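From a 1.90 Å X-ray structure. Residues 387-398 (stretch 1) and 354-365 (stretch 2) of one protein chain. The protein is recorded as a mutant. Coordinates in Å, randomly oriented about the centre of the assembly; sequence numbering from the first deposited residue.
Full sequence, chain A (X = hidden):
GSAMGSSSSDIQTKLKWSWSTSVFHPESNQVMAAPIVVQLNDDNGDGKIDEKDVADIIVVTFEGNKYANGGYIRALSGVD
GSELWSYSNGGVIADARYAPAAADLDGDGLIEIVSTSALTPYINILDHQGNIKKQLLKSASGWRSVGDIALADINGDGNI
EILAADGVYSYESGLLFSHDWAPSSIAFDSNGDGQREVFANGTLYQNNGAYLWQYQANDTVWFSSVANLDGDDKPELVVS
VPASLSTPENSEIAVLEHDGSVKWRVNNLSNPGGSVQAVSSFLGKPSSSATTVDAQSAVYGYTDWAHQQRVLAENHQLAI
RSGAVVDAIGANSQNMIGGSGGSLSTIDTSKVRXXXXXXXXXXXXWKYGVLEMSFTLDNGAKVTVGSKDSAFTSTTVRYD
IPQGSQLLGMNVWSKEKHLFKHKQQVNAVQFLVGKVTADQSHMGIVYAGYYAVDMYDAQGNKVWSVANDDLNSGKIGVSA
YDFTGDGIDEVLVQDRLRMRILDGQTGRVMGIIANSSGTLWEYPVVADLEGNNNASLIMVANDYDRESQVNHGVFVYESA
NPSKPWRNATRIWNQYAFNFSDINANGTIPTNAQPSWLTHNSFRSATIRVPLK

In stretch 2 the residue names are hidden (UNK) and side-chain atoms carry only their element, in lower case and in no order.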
# COMPACT_ATOMS: atom_id res chain seq x y z
N SER A 387 -43.31 -1.95 15.44
CA SER A 387 -44.63 -2.26 14.89
C SER A 387 -45.57 -1.08 15.04
O SER A 387 -45.68 -0.50 16.13
CB SER A 387 -45.23 -3.48 15.59
OG SER A 387 -46.54 -3.73 15.09
N LYS A 388 -46.26 -0.74 13.95
CA LYS A 388 -47.31 0.27 14.00
C LYS A 388 -48.45 -0.15 14.91
O LYS A 388 -49.19 0.70 15.42
CB LYS A 388 -47.85 0.53 12.59
CG LYS A 388 -46.96 1.38 11.71
CD LYS A 388 -47.50 1.46 10.29
CE LYS A 388 -47.50 2.89 9.76
NZ LYS A 388 -48.74 3.65 10.14
N ASP A 389 -48.64 -1.46 15.09
CA ASP A 389 -49.70 -1.98 15.95
C ASP A 389 -49.45 -1.71 17.43
O ASP A 389 -50.31 -2.04 18.25
CB ASP A 389 -49.88 -3.48 15.73
CG ASP A 389 -50.69 -3.80 14.48
OD1 ASP A 389 -51.45 -2.92 14.02
OD2 ASP A 389 -50.58 -4.93 13.98
N SER A 390 -48.30 -1.15 17.79
CA SER A 390 -48.03 -0.79 19.17
C SER A 390 -48.62 0.56 19.56
O SER A 390 -48.46 0.98 20.71
CB SER A 390 -46.52 -0.76 19.41
OG SER A 390 -45.98 -2.04 19.15
N ALA A 391 -49.30 1.24 18.65
CA ALA A 391 -49.76 2.60 18.89
C ALA A 391 -51.11 2.62 19.58
O ALA A 391 -52.02 1.85 19.23
CB ALA A 391 -49.85 3.36 17.56
N PHE A 392 -51.23 3.49 20.57
CA PHE A 392 -52.53 4.00 21.00
C PHE A 392 -52.93 5.20 20.14
O PHE A 392 -54.08 5.28 19.69
CB PHE A 392 -52.48 4.38 22.49
CG PHE A 392 -53.74 4.97 23.00
CD1 PHE A 392 -54.82 4.17 23.34
CD2 PHE A 392 -53.86 6.34 23.15
CE1 PHE A 392 -55.99 4.72 23.81
CE2 PHE A 392 -55.04 6.90 23.62
CZ PHE A 392 -56.10 6.08 23.96
N THR A 393 -51.99 6.11 19.91
CA THR A 393 -52.07 7.12 18.86
C THR A 393 -50.69 7.21 18.22
O THR A 393 -49.67 7.01 18.88
CB THR A 393 -52.47 8.50 19.38
OG1 THR A 393 -51.48 8.95 20.31
CG2 THR A 393 -53.82 8.46 20.07
N SER A 394 -50.66 7.53 16.92
CA SER A 394 -49.38 7.65 16.26
C SER A 394 -49.48 8.60 15.08
O SER A 394 -50.56 8.91 14.58
CB SER A 394 -48.85 6.29 15.79
OG SER A 394 -49.61 5.80 14.70
N THR A 395 -48.30 9.06 14.67
CA THR A 395 -48.07 9.81 13.45
C THR A 395 -47.05 9.05 12.62
O THR A 395 -46.10 8.50 13.18
CB THR A 395 -47.52 11.22 13.77
OG1 THR A 395 -48.43 11.89 14.64
CG2 THR A 395 -47.31 12.03 12.51
N THR A 396 -47.25 9.00 11.31
CA THR A 396 -46.27 8.40 10.41
C THR A 396 -45.77 9.46 9.44
O THR A 396 -46.57 10.22 8.89
CB THR A 396 -46.88 7.21 9.65
OG1 THR A 396 -47.27 6.20 10.58
CG2 THR A 396 -45.86 6.62 8.67
N VAL A 397 -44.46 9.51 9.25
CA VAL A 397 -43.81 10.47 8.37
C VAL A 397 -42.74 9.75 7.56
O VAL A 397 -42.13 8.78 8.03
CB VAL A 397 -43.18 11.65 9.16
CG1 VAL A 397 -42.42 12.59 8.22
CG2 VAL A 397 -44.25 12.41 9.91
N ARG A 398 -42.51 10.22 6.34
CA ARG A 398 -41.47 9.67 5.49
C ARG A 398 -40.34 10.67 5.31
O ARG A 398 -40.58 11.86 5.09
CB ARG A 398 -42.00 9.28 4.11
CG ARG A 398 -40.85 8.90 3.16
CD ARG A 398 -41.30 8.23 1.91
NE ARG A 398 -41.76 6.86 2.15
CZ ARG A 398 -41.84 5.93 1.20
NH1 ARG A 398 -41.46 6.21 -0.04
NH2 ARG A 398 -42.28 4.72 1.51
N UNK A 354 -35.33 5.42 1.65
CA UNK A 354 -36.37 6.14 2.37
C UNK A 354 -36.62 5.42 3.69
O UNK A 354 -36.35 4.22 3.81
c UNK A 354 -37.67 6.22 1.56
N UNK A 355 -37.11 6.17 4.67
CA UNK A 355 -37.52 5.62 5.95
C UNK A 355 -38.87 6.21 6.31
O UNK A 355 -39.06 7.42 6.24
c UNK A 355 -36.83 5.11 8.30
c UNK A 355 -36.51 5.94 7.07
c UNK A 355 -34.33 6.93 6.27
c UNK A 355 -35.07 5.68 6.62
N UNK A 356 -39.81 5.34 6.67
CA UNK A 356 -41.07 5.74 7.28
C UNK A 356 -40.96 5.55 8.78
O UNK A 356 -40.67 4.44 9.25
o UNK A 356 -42.65 6.31 4.82
c UNK A 356 -42.44 5.15 5.22
c UNK A 356 -42.24 4.92 6.71
o UNK A 356 -42.37 4.16 4.46
N UNK A 357 -41.19 6.62 9.54
CA UNK A 357 -41.09 6.60 10.99
C UNK A 357 -42.48 6.79 11.57
O UNK A 357 -43.17 7.76 11.23
c UNK A 357 -40.15 7.69 11.52
c UNK A 357 -40.05 7.63 13.05
c UNK A 357 -38.78 7.55 10.89
N UNK A 358 -42.89 5.87 12.44
CA UNK A 358 -44.14 5.96 13.18
C UNK A 358 -43.80 6.23 14.63
O UNK A 358 -43.08 5.44 15.26
o UNK A 358 -45.26 4.45 11.66
c UNK A 358 -44.96 4.68 13.04
c UNK A 358 -46.27 4.78 13.82
N UNK A 359 -44.28 7.35 15.15
CA UNK A 359 -44.04 7.73 16.54
C UNK A 359 -45.34 8.15 17.19
O UNK A 359 -46.25 8.67 16.53
c UNK A 359 -43.34 11.45 13.88
c UNK A 359 -43.02 10.29 14.56
c UNK A 359 -44.01 11.16 16.54
c UNK A 359 -42.99 8.86 16.64
c UNK A 359 -43.35 10.12 15.90
c UNK A 359 -44.34 12.32 15.87
o UNK A 359 -44.32 13.62 13.88
c UNK A 359 -44.00 12.46 14.54
N UNK A 360 -45.43 7.91 18.49
CA UNK A 360 -46.63 8.25 19.22
C UNK A 360 -46.67 7.57 20.57
O UNK A 360 -45.63 7.21 21.13
N UNK A 361 -47.88 7.40 21.09
CA UNK A 361 -48.08 6.85 22.42
C UNK A 361 -48.11 5.33 22.35
O UNK A 361 -48.94 4.74 21.66
c UNK A 361 -49.37 7.38 23.03
c UNK A 361 -50.81 7.65 25.05
c UNK A 361 -49.54 7.02 24.49
c UNK A 361 -50.66 8.05 26.50
n UNK A 361 -51.73 8.99 26.93
N UNK A 362 -47.18 4.71 23.08
CA UNK A 362 -47.09 3.26 23.21
C UNK A 362 -48.30 2.73 23.98
O UNK A 362 -48.54 3.15 25.12
o UNK A 362 -46.52 0.78 24.65
c UNK A 362 -45.77 2.93 23.93
n UNK A 362 -44.37 0.98 24.03
c UNK A 362 -45.59 1.46 24.22
N UNK A 363 -49.05 1.80 23.39
CA UNK A 363 -50.27 1.34 24.04
C UNK A 363 -50.00 0.41 25.21
O UNK A 363 -50.91 0.15 26.00
c UNK A 363 -51.18 0.63 23.04
n UNK A 363 -52.19 -3.29 20.11
c UNK A 363 -51.67 -1.36 21.59
c UNK A 363 -50.69 -0.76 22.59
c UNK A 363 -51.25 -2.75 21.14
N UNK A 364 -48.78 -0.10 25.34
CA UNK A 364 -48.44 -1.01 26.44
C UNK A 364 -47.99 -0.26 27.68
O UNK A 364 -48.34 -0.65 28.80
c UNK A 364 -47.60 -2.65 24.69
c UNK A 364 -48.54 -3.66 24.58
c UNK A 364 -46.89 -2.29 23.55
c UNK A 364 -48.78 -4.29 23.37
c UNK A 364 -47.11 -2.91 22.34
c UNK A 364 -47.33 -1.97 26.00
c UNK A 364 -48.06 -3.91 22.26
o UNK A 364 -48.28 -4.52 21.04
N UNK A 365 -47.25 0.83 27.50
CA UNK A 365 -46.67 1.59 28.59
C UNK A 365 -47.20 3.01 28.69
O UNK A 365 -46.93 3.68 29.68
o UNK A 365 -44.82 2.47 27.31
c UNK A 365 -44.54 0.27 28.23
c UNK A 365 -45.14 1.66 28.44
O HOH W 1 -47.88 11.02 17.35
O HOH W 2 -47.26 -4.47 18.65

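Position 354 carries a single side-chain carbon, a lone CB 4.1 Å from R398 NH1 and over one face of the guanidinium; it is A354. Position 355 has four carbons, forked at the first with one arm two carbons long, and its CA-to-CB bond points away from stretch 1: I355. The backbone O of I355 still receives a CA-H...O contact from R398 CA at 3.4 Å.

At 356, two carbons end in two oxygens that face the guanidinium of R398, which makes it an aspartate, D356. The carboxylate meets the arginine side-on in a two-pronged salt bridge, R398 NE to D356 OD1 at 2.9 Å and R398 NH2 to D356 OD2 at 3.0 Å.

Position 357 shows one carbon bearing two more, on the same sheet face as V397. The fork is that of V357, and the two backbones exchange hydrogen bonds, V357 N to V397 O at 2.8 Å and V397 N to V357 O at 2.9 Å.

Position 358 has one carbon carrying an oxygen and a carbon. The carbon lies 3.6 Å from S394 CB and the oxygen 2.9 Å from T396 OG1; a valine would have no oxygen to offer there. This is T358, and its hydroxyl bonds that of T396. T396 OG1 also accepts a hydrogen bond from K388 NZ at 3.0 Å.

At 359 one carbon leads to a six-carbon ring bearing one oxygen, and T395 CB lies over the ring face, 4.1 Å from its centroid. This is Y359. Y359 N to T395 O (2.9 Å) and T395 N to Y359 O (2.8 Å) pair the backbones, and a water links Y359 O (3.0 Å) to T395 OG1 (2.9 Å).

Position 360 has no side chain and is G360. An ideal CB would lie 2.1 Å from T393 O and 2.6 Å from S394 CA, so there is no room for one.

At position 361, four carbons in a row end in a nitrogen; the third lies 3.8 Å from F392 CD2. This is K361, and K361 O accepts F392 N at 2.8 Å. At 362, two carbons end in one oxygen and one nitrogen: N362, whose CA-to-CB bond points away from stretch 1. Position 363 also has four carbons in a row ending in a nitrogen, which lies 2.9 Å from D389 O: K363, its NZ donating to that carbonyl.

At 364 one carbon leads to a six-carbon ring bearing one oxygen, with a ring carbon 3.5 Å from S390 OG at the ring edge; this is Y364. One carbon bearing an oxygen and a carbon at 365 is T365, beyond contact.

Antiparallel backbone pairing thus sets the register, while the salt bridge, hydroxyl pair and K363 anchor it at intervals.

Stretch 2 (354-365) AIDVTYGKNKYT
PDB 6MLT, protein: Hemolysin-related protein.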